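Local atomic coordinates of uncharacterized protein lp_0118 (PDB entry 3K2Y), a protein that is of uncharacterised function but carries a HIRAN domain and probably binds nucleic acid. Residues V19-I22 and V23-L26; Y71-L74 and M75-Q79; Y62-R65 and Y66-Q69; V87-Q91 and K92-E96. One frame throughout, in Å; residues are numbered along the deposited sequence.

Contact 1: residues V19-I22 and V23-L26; sequences VDDI and VATL
Ile22 and Leu26 meet one turn apart in the segment that includes the short helix 22-25, after the first barrel strand of this HIRAN domain. Their side chains cross obliquely. Ile22 reaches forward with CD1, which lies 3.3 Å from Leu26 CG and close to both Leu26 methyls. Ile22 CD1 thus lies against the branch point of the leucine, from the side. Leu26 holds CG beside its backbone N, anti to the carbonyl carbon (chi1 -64°), and this places CG beside Ile22 CD1 and close to Ile22 O. Leu26 N also donates to Ile22 O, at 3.2 Å. An alanine in place of Leu26 would probably leave Ile22 CD1 without its apolar partner and open a gap beside it. Leu26 also packs on Gln90 and Ile22 on Gln93, so this apolar side faces the loop before the last strand. Asp21 and Ala24 lie at the exposed side. Asp21 O starts the first turn. It takes a nearly straight bond from Thr25 N at 3.0 Å, with an N-H...O angle of 170°, and a weak, bent one from Ala24 N.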
ATOM      1  N   VAL A  19      10.031   3.219  -0.804  1.00 38.21           N
ATOM      2  CA  VAL A  19      10.974   2.107  -0.899  1.00 41.20           C
ATOM      3  C   VAL A  19      12.293   2.464  -0.214  1.00 43.20           C
ATOM      4  O   VAL A  19      12.962   3.423  -0.595  1.00 43.63           O
ATOM      5  CB  VAL A  19      11.258   1.740  -2.368  1.00 41.49           C
ATOM      6  CG1 VAL A  19      12.224   0.566  -2.429  1.00 41.63           C
ATOM      7  CG2 VAL A  19       9.951   1.402  -3.082  1.00 38.71           C
ATOM      8  N   ASP A  20      12.658   1.674   0.790  1.00 45.14           N
ATOM      9  CA  ASP A  20      13.876   1.895   1.564  1.00 48.83           C
ATOM     10  C   ASP A  20      15.151   2.184   0.779  1.00 52.45           C
ATOM     11  O   ASP A  20      15.558   3.337   0.622  1.00 53.20           O
ATOM     12  CB  ASP A  20      14.128   0.705   2.491  1.00 47.08           C
ATOM     13  CG  ASP A  20      13.092   0.597   3.580  1.00 47.53           C
ATOM     14  OD1 ASP A  20      12.732   1.649   4.150  1.00 44.80           O
ATOM     15  OD2 ASP A  20      12.643  -0.532   3.881  1.00 47.64           O
ATOM     16  N   ASP A  21      15.792   1.123   0.306  1.00 54.56           N
ATOM     17  CA  ASP A  21      17.035   1.239  -0.440  1.00 56.03           C
ATOM     18  C   ASP A  21      16.802   1.853  -1.816  1.00 55.07           C
ATOM     19  O   ASP A  21      17.705   1.886  -2.650  1.00 55.00           O
ATOM     20  CB  ASP A  21      17.662  -0.147  -0.592  1.00 58.90           C
ATOM     21  CG  ASP A  21      19.147  -0.149  -0.319  1.00 62.95           C
ATOM     22  OD1 ASP A  21      19.870   0.641  -0.962  1.00 65.54           O
ATOM     23  OD2 ASP A  21      19.594  -0.947   0.535  1.00 63.02           O
ATOM     24  N   ILE A  22      15.589   2.350  -2.033  1.00 53.94           N
ATOM     25  CA  ILE A  22      15.191   2.941  -3.306  1.00 53.70           C
ATOM     26  C   ILE A  22      16.306   3.658  -4.075  1.00 53.64           C
ATOM     27  O   ILE A  22      16.437   3.476  -5.287  1.00 53.94           O
ATOM     28  CB  ILE A  22      13.986   3.908  -3.106  1.00 53.27           C
ATOM     29  CG1 ILE A  22      13.078   3.883  -4.340  1.00 53.36           C
ATOM     30  CG2 ILE A  22      14.471   5.323  -2.813  1.00 52.87           C
ATOM     31  CD1 ILE A  22      13.691   4.438  -5.598  1.00 53.21           C
ATOM     32  N   VAL A  23      17.114   4.453  -3.379  1.00 52.86           N
ATOM     33  CA  VAL A  23      18.191   5.199  -4.027  1.00 51.38           C
ATOM     34  C   VAL A  23      19.283   4.319  -4.651  1.00 50.76           C
ATOM     35  O   VAL A  23      19.679   4.529  -5.800  1.00 49.09           O
ATOM     36  CB  VAL A  23      18.842   6.196  -3.035  1.00 49.97           C
ATOM     37  CG1 VAL A  23      19.379   5.461  -1.820  1.00 50.08           C
ATOM     38  CG2 VAL A  23      19.947   6.965  -3.727  1.00 50.11           C
ATOM     39  N   ALA A  24      19.762   3.332  -3.899  1.00 50.75           N
ATOM     40  CA  ALA A  24      20.804   2.438  -4.392  1.00 51.84           C
ATOM     41  C   ALA A  24      20.266   1.436  -5.409  1.00 53.50           C
ATOM     42  O   ALA A  24      20.963   1.069  -6.357  1.00 53.72           O
ATOM     43  CB  ALA A  24      21.453   1.700  -3.224  1.00 50.74           C
ATOM     44  N   THR A  25      19.024   0.996  -5.209  1.00 54.20           N
ATOM     45  CA  THR A  25      18.397   0.030  -6.104  1.00 54.19           C
ATOM     46  C   THR A  25      18.200   0.579  -7.515  1.00 54.31           C
ATOM     47  O   THR A  25      18.343  -0.152  -8.495  1.00 54.06           O
ATOM     48  CB  THR A  25      17.042  -0.441  -5.542  1.00 54.61           C
ATOM     49  OG1 THR A  25      17.266  -1.188  -4.340  1.00 53.53           O
ATOM     50  CG2 THR A  25      16.313  -1.320  -6.552  1.00 54.62           C
ATOM     51  N   LEU A  26      17.875   1.863  -7.622  1.00 54.57           N
ATOM     52  CA  LEU A  26      17.689   2.472  -8.934  1.00 55.22           C
ATOM     53  C   LEU A  26      19.031   2.471  -9.661  1.00 57.05           C
ATOM     54  O   LEU A  26      19.122   2.848 -10.830  1.00 57.31           O
ATOM     55  CB  LEU A  26      17.174   3.910  -8.800  1.00 53.45           C
ATOM     56  CG  LEU A  26      15.790   4.125  -8.178  1.00 52.75           C
ATOM     57  CD1 LEU A  26      15.439   5.606  -8.234  1.00 51.64           C
ATOM     58  CD2 LEU A  26      14.744   3.311  -8.925  1.00 49.81           C
TER

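Contact 2: residues Y71-L74 and M75-Q79; sequences YATL and MDQGQ
Leu74 O is gripped by two backbone N-H groups, from Gln77 and Gln79. They reach it from opposite faces of the carbonyl plane. Gln79 N, at 3.2 Å from Leu74 O, is tilted moderately out of that plane. Gln77 N, at 3.1 Å from Leu74 O, stands well above it. With Gly78 N bonded to Met75 O at 3.1 Å, the Gln79 bond makes a Schellman motif that ends the helix. Gly78 is its C-prime residue. Its positive phi (92°) would press a CB against the carbonyl O of Gln77, which explains the glycine.

The turn brings Gln79 back over Leu74. The two side chains run at a slant to each other. The amide oxygen Gln79 OE1 lies 3.1 Å from Leu74 CB and also touches both leucine methyls. Gln79 CG stands anti to the carbonyl carbon (chi1 -54°), and from there the extended chain carries the amide across the leucine. Gln77 crosses Thr73 in a similar way, its OE1 3.5 Å from Thr73 CG2.

One turn earlier the helix is regular. Met75 N donates to Tyr71 O at 2.9 Å, and Asp76 N to Ala72 O at 3.2 Å.

The helix lies against the barrel: Tyr71 packs on strands 4-14, 80-87 and 96-103, and Met75 on Leu37 and Arg39 of strand 34-39 and on Leu81 of strand 80-87. Asp76 OD1 forms a salt bridge with Arg39 of strand 34-39.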
ATOM      1  N   TYR A  71      -3.741  -5.595 -16.089  1.00 25.60           N
ATOM      2  CA  TYR A  71      -2.670  -6.548 -15.839  1.00 25.30           C
ATOM      3  C   TYR A  71      -2.954  -7.430 -14.629  1.00 25.51           C
ATOM      4  O   TYR A  71      -2.566  -8.603 -14.597  1.00 22.45           O
ATOM      5  CB  TYR A  71      -1.359  -5.788 -15.678  1.00 24.95           C
ATOM      6  CG  TYR A  71      -1.087  -4.889 -16.858  1.00 26.36           C
ATOM      7  CD1 TYR A  71      -0.773  -5.428 -18.106  1.00 28.08           C
ATOM      8  CD2 TYR A  71      -1.193  -3.504 -16.745  1.00 26.47           C
ATOM      9  CE1 TYR A  71      -0.573  -4.613 -19.209  1.00 28.88           C
ATOM     10  CE2 TYR A  71      -0.995  -2.677 -17.846  1.00 26.32           C
ATOM     11  CZ  TYR A  71      -0.685  -3.239 -19.072  1.00 29.32           C
ATOM     12  OH  TYR A  71      -0.475  -2.430 -20.162  1.00 33.30           O
ATOM     13  N   ALA A  72      -3.646  -6.864 -13.644  1.00 25.20           N
ATOM     14  CA  ALA A  72      -4.003  -7.600 -12.440  1.00 25.15           C
ATOM     15  C   ALA A  72      -4.880  -8.787 -12.825  1.00 24.10           C
ATOM     16  O   ALA A  72      -4.717  -9.888 -12.299  1.00 24.41           O
ATOM     17  CB  ALA A  72      -4.749  -6.691 -11.474  1.00 26.48           C
ATOM     18  N   THR A  73      -5.803  -8.554 -13.752  1.00 23.96           N
ATOM     19  CA  THR A  73      -6.708  -9.600 -14.217  1.00 24.47           C
ATOM     20  C   THR A  73      -5.950 -10.658 -15.021  1.00 25.48           C
ATOM     21  O   THR A  73      -6.185 -11.857 -14.859  1.00 25.01           O
ATOM     22  CB  THR A  73      -7.834  -9.012 -15.096  1.00 24.88           C
ATOM     23  OG1 THR A  73      -8.513  -7.978 -14.372  1.00 26.85           O
ATOM     24  CG2 THR A  73      -8.839 -10.098 -15.479  1.00 25.14           C
ATOM     25  N   LEU A  74      -5.038 -10.213 -15.884  1.00 24.18           N
ATOM     26  CA  LEU A  74      -4.248 -11.139 -16.695  1.00 24.36           C
ATOM     27  C   LEU A  74      -3.375 -12.051 -15.842  1.00 25.16           C
ATOM     28  O   LEU A  74      -3.254 -13.244 -16.126  1.00 28.52           O
ATOM     29  CB  LEU A  74      -3.356 -10.374 -17.675  1.00 23.81           C
ATOM     30  CG  LEU A  74      -4.063  -9.555 -18.754  1.00 26.75           C
ATOM     31  CD1 LEU A  74      -3.025  -8.885 -19.647  1.00 21.45           C
ATOM     32  CD2 LEU A  74      -4.971 -10.465 -19.574  1.00 22.66           C
ATOM     33  N   MET A  75      -2.758 -11.488 -14.805  1.00 23.46           N
ATOM     34  CA  MET A  75      -1.889 -12.260 -13.926  1.00 22.05           C
ATOM     35  C   MET A  75      -2.695 -13.286 -13.132  1.00 23.02           C
ATOM     36  O   MET A  75      -2.197 -14.371 -12.830  1.00 20.81           O
ATOM     37  CB  MET A  75      -1.100 -11.319 -12.986  1.00 19.15           C
ATOM     38  CG  MET A  75       0.025 -10.543 -13.699  1.00 16.03           C
ATOM     39  SD  MET A  75       0.838  -9.157 -12.809  1.00  6.74           S
ATOM     40  CE  MET A  75       2.073 -10.026 -11.843  1.00  1.39           C
ATOM     41  N   ASP A  76      -3.945 -12.952 -12.814  1.00 26.16           N
ATOM     42  CA  ASP A  76      -4.808 -13.874 -12.072  1.00 26.36           C
ATOM     43  C   ASP A  76      -5.239 -15.043 -12.944  1.00 27.17           C
ATOM     44  O   ASP A  76      -5.680 -16.075 -12.439  1.00 27.68           O
ATOM     45  CB  ASP A  76      -6.056 -13.165 -11.542  1.00 27.25           C
ATOM     46  CG  ASP A  76      -5.765 -12.300 -10.338  1.00 30.26           C
ATOM     47  OD1 ASP A  76      -4.802 -12.615  -9.599  1.00 33.62           O
ATOM     48  OD2 ASP A  76      -6.503 -11.317 -10.119  1.00 30.83           O
ATOM     49  N   GLN A  77      -5.114 -14.873 -14.256  1.00 28.05           N
ATOM     50  CA  GLN A  77      -5.479 -15.921 -15.201  1.00 28.24           C
ATOM     51  C   GLN A  77      -4.281 -16.818 -15.491  1.00 26.83           C
ATOM     52  O   GLN A  77      -4.345 -17.678 -16.371  1.00 27.44           O
ATOM     53  CB  GLN A  77      -5.983 -15.306 -16.506  1.00 29.47           C
ATOM     54  CG  GLN A  77      -7.215 -14.442 -16.331  1.00 32.14           C
ATOM     55  CD  GLN A  77      -7.654 -13.794 -17.624  1.00 33.68           C
ATOM     56  OE1 GLN A  77      -8.498 -12.900 -17.621  1.00 37.05           O
ATOM     57  NE2 GLN A  77      -7.088 -14.245 -18.739  1.00 33.07           N
ATOM     58  N   GLY A  78      -3.190 -16.595 -14.759  1.00 25.84           N
ATOM     59  CA  GLY A  78      -1.987 -17.393 -14.924  1.00 22.95           C
ATOM     60  C   GLY A  78      -0.950 -16.860 -15.898  1.00 22.22           C
ATOM     61  O   GLY A  78       0.121 -17.451 -16.049  1.00 21.89           O
ATOM     62  N   GLN A  79      -1.246 -15.748 -16.564  1.00 22.92           N
ATOM     63  CA  GLN A  79      -0.303 -15.186 -17.528  1.00 24.88           C
ATOM     64  C   GLN A  79       0.990 -14.727 -16.859  1.00 25.79           C
ATOM     65  O   GLN A  79       0.970 -14.129 -15.782  1.00 25.03           O
ATOM     66  CB  GLN A  79      -0.934 -14.012 -18.280  1.00 25.90           C
ATOM     67  CG  GLN A  79      -2.261 -14.339 -18.948  1.00 27.12           C
ATOM     68  CD  GLN A  79      -2.602 -13.379 -20.074  1.00 29.35           C
ATOM     69  OE1 GLN A  79      -2.310 -12.184 -20.000  1.00 31.79           O
ATOM     70  NE2 GLN A  79      -3.234 -13.896 -21.120  1.00 29.98           N
TER

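Contact 3: residues Y62-R65 and Y66-Q69; sequences YIAR and YQNQ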
ATOM      1  N   TYR A  62       5.424   0.210  -7.418  1.00 24.07           N
ATOM      2  CA  TYR A  62       4.197  -0.428  -7.884  1.00 22.43           C
ATOM      3  C   TYR A  62       3.749   0.114  -9.224  1.00 24.05           C
ATOM      4  O   TYR A  62       4.165   1.196  -9.637  1.00 24.31           O
ATOM      5  CB  TYR A  62       3.056  -0.199  -6.891  1.00 21.47           C
ATOM      6  CG  TYR A  62       3.180  -0.979  -5.613  1.00 21.19           C
ATOM      7  CD1 TYR A  62       3.991  -0.533  -4.573  1.00 20.52           C
ATOM      8  CD2 TYR A  62       2.512  -2.191  -5.459  1.00 21.27           C
ATOM      9  CE1 TYR A  62       4.137  -1.280  -3.409  1.00 21.29           C
ATOM     10  CE2 TYR A  62       2.651  -2.943  -4.304  1.00 25.97           C
ATOM     11  CZ  TYR A  62       3.466  -2.486  -3.284  1.00 23.47           C
ATOM     12  OH  TYR A  62       3.628  -3.259  -2.162  1.00 24.84           O
ATOM     13  N   ILE A  63       2.892  -0.648  -9.903  1.00 25.19           N
ATOM     14  CA  ILE A  63       2.333  -0.205 -11.179  1.00 25.36           C
ATOM     15  C   ILE A  63       1.294   0.820 -10.736  1.00 24.42           C
ATOM     16  O   ILE A  63       0.516   0.543  -9.826  1.00 21.71           O
ATOM     17  CB  ILE A  63       1.581  -1.344 -11.919  1.00 26.01           C
ATOM     18  CG1 ILE A  63       2.518  -2.526 -12.195  1.00 27.43           C
ATOM     19  CG2 ILE A  63       0.975  -0.806 -13.213  1.00 23.66           C
ATOM     20  CD1 ILE A  63       3.532  -2.284 -13.285  1.00 30.10           C
ATOM     21  N   ALA A  64       1.282   1.993 -11.363  1.00 26.90           N
ATOM     22  CA  ALA A  64       0.323   3.041 -11.014  1.00 27.01           C
ATOM     23  C   ALA A  64      -1.098   2.488 -10.925  1.00 28.48           C
ATOM     24  O   ALA A  64      -1.511   1.675 -11.754  1.00 28.24           O
ATOM     25  CB  ALA A  64       0.388   4.161 -12.034  1.00 24.33           C
ATOM     26  N   ARG A  65      -1.838   2.940  -9.915  1.00 30.66           N
ATOM     27  CA  ARG A  65      -3.213   2.499  -9.669  1.00 33.25           C
ATOM     28  C   ARG A  65      -4.167   2.666 -10.853  1.00 34.31           C
ATOM     29  O   ARG A  65      -5.114   1.889 -11.004  1.00 33.87           O
ATOM     30  CB  ARG A  65      -3.780   3.224  -8.443  1.00 33.45           C
ATOM     31  CG  ARG A  65      -5.220   2.869  -8.108  1.00 38.02           C
ATOM     32  CD  ARG A  65      -5.665   3.525  -6.810  1.00 40.07           C
ATOM     33  NE  ARG A  65      -4.976   2.965  -5.649  1.00 43.52           N
ATOM     34  CZ  ARG A  65      -5.068   3.451  -4.414  1.00 45.71           C
ATOM     35  NH1 ARG A  65      -5.821   4.518  -4.169  1.00 45.61           N
ATOM     36  NH2 ARG A  65      -4.407   2.873  -3.421  1.00 45.57           N
ATOM     37  N   TYR A  66      -3.922   3.672 -11.688  1.00 34.27           N
ATOM     38  CA  TYR A  66      -4.773   3.905 -12.853  1.00 35.17           C
ATOM     39  C   TYR A  66      -4.348   3.047 -14.052  1.00 34.32           C
ATOM     40  O   TYR A  66      -4.786   3.283 -15.178  1.00 34.29           O
ATOM     41  CB  TYR A  66      -4.751   5.391 -13.228  1.00 35.54           C
ATOM     42  CG  TYR A  66      -3.373   5.916 -13.534  1.00 36.68           C
ATOM     43  CD1 TYR A  66      -2.863   5.883 -14.830  1.00 36.42           C
ATOM     44  CD2 TYR A  66      -2.556   6.407 -12.515  1.00 37.34           C
ATOM     45  CE1 TYR A  66      -1.569   6.323 -15.106  1.00 37.17           C
ATOM     46  CE2 TYR A  66      -1.263   6.847 -12.778  1.00 37.15           C
ATOM     47  CZ  TYR A  66      -0.776   6.801 -14.073  1.00 37.82           C
ATOM     48  OH  TYR A  66       0.507   7.227 -14.326  1.00 40.86           O
ATOM     49  N   GLN A  67      -3.499   2.052 -13.797  1.00 33.80           N
ATOM     50  CA  GLN A  67      -3.013   1.142 -14.838  1.00 32.33           C
ATOM     51  C   GLN A  67      -2.990  -0.284 -14.280  1.00 32.85           C
ATOM     52  O   GLN A  67      -2.495  -1.210 -14.919  1.00 33.20           O
ATOM     53  CB  GLN A  67      -1.594   1.541 -15.273  1.00 30.80           C
ATOM     54  CG  GLN A  67      -1.453   2.998 -15.666  1.00 31.55           C
ATOM     55  CD  GLN A  67      -0.057   3.363 -16.138  1.00 31.05           C
ATOM     56  OE1 GLN A  67       0.926   3.172 -15.421  1.00 30.05           O
ATOM     57  NE2 GLN A  67       0.034   3.898 -17.350  1.00 28.83           N
ATOM     58  N   ASN A  68      -3.543  -0.434 -13.082  1.00 33.73           N
ATOM     59  CA  ASN A  68      -3.598  -1.703 -12.358  1.00 34.04           C
ATOM     60  C   ASN A  68      -4.494  -2.802 -12.909  1.00 34.05           C
ATOM     61  O   ASN A  68      -4.014  -3.839 -13.364  1.00 32.53           O
ATOM     62  CB  ASN A  68      -4.020  -1.435 -10.912  1.00 32.64           C
ATOM     63  CG  ASN A  68      -2.874  -1.526  -9.957  1.00 32.58           C
ATOM     64  OD1 ASN A  68      -2.985  -1.134  -8.796  1.00 31.91           O
ATOM     65  ND2 ASN A  68      -1.754  -2.063 -10.432  1.00 32.03           N
ATOM     66  N   GLN A  69      -5.800  -2.563 -12.813  1.00 34.38           N
ATOM     67  CA  GLN A  69      -6.852  -3.486 -13.238  1.00 35.12           C
ATOM     68  C   GLN A  69      -6.554  -4.485 -14.355  1.00 32.76           C
ATOM     69  O   GLN A  69      -6.585  -5.694 -14.128  1.00 31.79           O
ATOM     70  CB  GLN A  69      -8.111  -2.686 -13.602  1.00 38.51           C
ATOM     71  CG  GLN A  69      -9.167  -3.475 -14.359  1.00 42.60           C
ATOM     72  CD  GLN A  69      -9.763  -2.682 -15.512  1.00 45.64           C
ATOM     73  OE1 GLN A  69     -10.352  -1.617 -15.312  1.00 45.22           O
ATOM     74  NE2 GLN A  69      -9.606  -3.199 -16.729  1.00 46.40           N
TER
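Gln67 N donates to Ala64 O at 2.9 Å and closes the turn that takes the chain from strand to helix. A second, weak bond follows at 3.5 Å from Asn68 N to Arg65 O. It is long but fairly straight. The amide oxygen of Gln67 is held from outside, by the backbone N of Thr12.

Packing centres on Ala64. Its CB sits over one face of the Tyr66 ring, 3.2 Å from CE2 and near CZ as well. Tyr66 CG lies between its own backbone N and carbonyl carbon (chi1 58°). This folds the ring back over the methyl. Gln67 OE1 approaches the same Ala64 CB, at 3.6 Å. Further along, Ile63 and Gln67 cross at about a right angle, with Ile63 CG2 4.0 Å from Gln67 CB.

The turn leads from strand 59-63 into helix 68-76. Strand 59-63 lies between strands 4-14 and 50-53 in the barrel, and Ile63 bonds through the backbone with Ile50. Ile63 also packs on Val11 and Val52, and Tyr66 lies against Thr12 of strand 4-14.

Contact 4: residues V87-Q91 and K92-E96; sequences VLDQQ and KQHLE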
ATOM      1  N   VAL A  87      11.847   4.158 -19.513  1.00 49.57           N
ATOM      2  CA  VAL A  87      12.304   5.502 -19.140  1.00 50.85           C
ATOM      3  C   VAL A  87      12.736   5.485 -17.677  1.00 51.93           C
ATOM      4  O   VAL A  87      12.105   4.824 -16.856  1.00 51.83           O
ATOM      5  CB  VAL A  87      11.175   6.536 -19.309  1.00 50.36           C
ATOM      6  CG1 VAL A  87      11.601   7.877 -18.734  1.00 50.66           C
ATOM      7  CG2 VAL A  87      10.829   6.679 -20.771  1.00 50.80           C
ATOM      8  N   LEU A  88      13.793   6.215 -17.337  1.00 53.35           N
ATOM      9  CA  LEU A  88      14.241   6.207 -15.953  1.00 54.84           C
ATOM     10  C   LEU A  88      14.133   7.528 -15.190  1.00 56.14           C
ATOM     11  O   LEU A  88      13.504   7.563 -14.136  1.00 56.73           O
ATOM     12  CB  LEU A  88      15.694   5.730 -15.900  1.00 20.00           C
ATOM     13  CG  LEU A  88      16.357   5.726 -14.521  1.00 20.00           C
ATOM     14  CD1 LEU A  88      15.645   4.758 -13.587  1.00 20.00           C
ATOM     15  CD2 LEU A  88      17.833   5.381 -14.633  1.00 20.00           C
ATOM     16  N   ASP A  89      14.731   8.605 -15.697  1.00 56.94           N
ATOM     17  CA  ASP A  89      14.674   9.901 -15.002  1.00 57.77           C
ATOM     18  C   ASP A  89      15.000   9.691 -13.518  1.00 57.17           C
ATOM     19  O   ASP A  89      14.269  10.130 -12.632  1.00 58.06           O
ATOM     20  CB  ASP A  89      13.299  10.551 -15.166  1.00 20.00           C
ATOM     21  CG  ASP A  89      13.064  11.070 -16.572  1.00 20.00           C
ATOM     22  OD1 ASP A  89      14.046  11.188 -17.335  1.00 20.00           O
ATOM     23  OD2 ASP A  89      11.934  11.384 -17.001  1.00 20.00           O
ATOM     24  N   GLN A  90      16.118   9.019 -13.271  1.00 57.00           N
ATOM     25  CA  GLN A  90      16.585   8.667 -11.932  1.00 57.02           C
ATOM     26  C   GLN A  90      16.666   9.710 -10.815  1.00 58.26           C
ATOM     27  O   GLN A  90      16.616   9.349  -9.641  1.00 59.24           O
ATOM     28  CB  GLN A  90      17.941   7.991 -12.055  1.00 56.42           C
ATOM     29  CG  GLN A  90      18.457   7.436 -10.756  1.00 55.28           C
ATOM     30  CD  GLN A  90      19.725   6.649 -10.950  1.00 55.22           C
ATOM     31  OE1 GLN A  90      20.669   7.127 -11.581  1.00 55.45           O
ATOM     32  NE2 GLN A  90      19.763   5.435 -10.406  1.00 55.38           N
ATOM     33  N   GLN A  91      16.820  10.986 -11.144  1.00 58.17           N
ATOM     34  CA  GLN A  91      16.902  11.984 -10.083  1.00 58.52           C
ATOM     35  C   GLN A  91      15.525  12.366  -9.580  1.00 58.00           C
ATOM     36  O   GLN A  91      15.377  12.913  -8.485  1.00 58.72           O
ATOM     37  CB  GLN A  91      17.647  13.226 -10.574  1.00 20.00           C
ATOM     38  CG  GLN A  91      19.113  12.989 -10.890  1.00 20.00           C
ATOM     39  CD  GLN A  91      19.898  12.502  -9.690  1.00 20.00           C
ATOM     40  OE1 GLN A  91      19.690  12.975  -8.572  1.00 20.00           O
ATOM     41  NE2 GLN A  91      20.803  11.554  -9.916  1.00 20.00           N
ATOM     42  N   LYS A  92      14.518  12.081 -10.394  1.00 56.75           N
ATOM     43  CA  LYS A  92      13.145  12.373 -10.032  1.00 56.13           C
ATOM     44  C   LYS A  92      12.542  11.049  -9.588  1.00 54.56           C
ATOM     45  O   LYS A  92      11.371  10.966  -9.232  1.00 54.47           O
ATOM     46  CB  LYS A  92      12.387  12.926 -11.238  1.00 55.32           C
ATOM     47  CG  LYS A  92      12.980  14.209 -11.787  1.00 55.62           C
ATOM     48  CD  LYS A  92      12.186  14.720 -12.976  1.00 57.02           C
ATOM     49  CE  LYS A  92      10.732  14.986 -12.616  1.00 57.84           C
ATOM     50  NZ  LYS A  92       9.991  15.475 -13.813  1.00 57.77           N
ATOM     51  N   GLN A  93      13.380  10.016  -9.604  1.00 53.43           N
ATOM     52  CA  GLN A  93      12.973   8.672  -9.227  1.00 51.75           C
ATOM     53  C   GLN A  93      11.774   8.262 -10.077  1.00 51.02           C
ATOM     54  O   GLN A  93      10.819   7.669  -9.576  1.00 49.99           O
ATOM     55  CB  GLN A  93      12.612   8.626  -7.742  1.00 51.73           C
ATOM     56  CG  GLN A  93      13.746   9.039  -6.820  1.00 50.80           C
ATOM     57  CD  GLN A  93      13.391   8.866  -5.361  1.00 51.07           C
ATOM     58  OE1 GLN A  93      12.394   9.411  -4.888  1.00 51.73           O
ATOM     59  NE2 GLN A  93      14.204   8.101  -4.636  1.00 50.51           N
ATOM     60  N   HIS A  94      11.836   8.594 -11.365  1.00 49.47           N
ATOM     61  CA  HIS A  94      10.770   8.264 -12.304  1.00 48.50           C
ATOM     62  C   HIS A  94      11.051   6.864 -12.842  1.00 46.90           C
ATOM     63  O   HIS A  94      12.164   6.357 -12.706  1.00 47.26           O
ATOM     64  CB  HIS A  94      10.745   9.281 -13.450  1.00 49.01           C
ATOM     65  CG  HIS A  94       9.542   9.170 -14.337  1.00 51.08           C
ATOM     66  ND1 HIS A  94       8.283   9.569 -13.942  1.00 52.18           N
ATOM     67  CD2 HIS A  94       9.407   8.702 -15.601  1.00 51.24           C
ATOM     68  CE1 HIS A  94       7.425   9.353 -14.925  1.00 52.48           C
ATOM     69  NE2 HIS A  94       8.082   8.828 -15.942  1.00 51.68           N
ATOM     70  N   LEU A  95      10.047   6.231 -13.439  1.00 44.01           N
ATOM     71  CA  LEU A  95      10.238   4.886 -13.967  1.00 40.08           C
ATOM     72  C   LEU A  95       9.044   4.440 -14.787  1.00 39.14           C
ATOM     73  O   LEU A  95       7.930   4.335 -14.273  1.00 39.94           O
ATOM     74  CB  LEU A  95      10.447   3.888 -12.823  1.00 37.63           C
ATOM     75  CG  LEU A  95      11.558   2.841 -12.950  1.00 36.12           C
ATOM     76  CD1 LEU A  95      11.293   1.711 -11.968  1.00 32.71           C
ATOM     77  CD2 LEU A  95      11.613   2.296 -14.365  1.00 35.56           C
ATOM     78  N   GLU A  96       9.285   4.180 -16.067  1.00 38.04           N
ATOM     79  CA  GLU A  96       8.241   3.714 -16.966  1.00 36.39           C
ATOM     80  C   GLU A  96       8.706   2.401 -17.591  1.00 34.30           C
ATOM     81  O   GLU A  96       9.909   2.164 -17.739  1.00 33.31           O
ATOM     82  CB  GLU A  96       7.947   4.768 -18.038  1.00 38.60           C
ATOM     83  CG  GLU A  96       7.329   6.042 -17.475  1.00 43.20           C
ATOM     84  CD  GLU A  96       6.893   7.021 -18.553  1.00 47.60           C
ATOM     85  OE1 GLU A  96       6.095   6.630 -19.434  1.00 47.85           O
ATOM     86  OE2 GLU A  96       7.341   8.188 -18.511  1.00 48.50           O
TER
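Val87 and Glu96 form the close end of this hairpin, an antiparallel hydrogen-bonded pair. Glu96 N gives a nearly straight bond to Val87 O at 3.0 Å, and Val87 N returns one to Glu96 O at 3.3 Å. Their CB atoms lie 3.9 Å apart on the same face as His94. The imidazole meets Val87 CG1 at its edge. His94 NE2 donates to Glu96 OE2 at 2.7 Å, almost in the ring plane and on the anti side of the carboxylate. His94 CG is anti to the backbone N (chi1 -170°), and this brings CD2 near both Val87 CG1 and Asp89 OD2. His94 CB touches Asp89 CB at 3.3 Å, the two side chains pointing the same way. A leucine in place of His94 would probably leave Glu96 OE2 without this donor and the carboxylate freer to turn.

The other end is looser and more exposed. Asp89 O takes N-H groups from Lys92 and His94, from opposite faces of its plane. Gln93 N to Gln90 O is weak. The end of Lys92 leads away from the opposite arm. The antiparallel pair and a type I turn (Asp89 to Lys92) make a beta hairpin joining barrel strands 80-87 and 96-103.

All four contacts are local and belong to one HIRAN domain, a closed antiparallel barrel with two short helices. Along the chain the order is contact 1, 3, 2, 4. Contacts 3 and 2 adjoin in sequence and share helix 68-76: one covers its start, the other its end, with centres about 13 Å apart. Contacts 1 and 4 lie about 12 Å apart between centres and touch: Leu26 O comes 2.7 Å from Gln90 NE2. The short helix 22-25 thus rests on the hairpin. Contact 2 lies across the chain's centre from both, about 27 Å and about 26 Å away between centres. The end of helix 68-76 is thus opposite helix 22-25 and the hairpin.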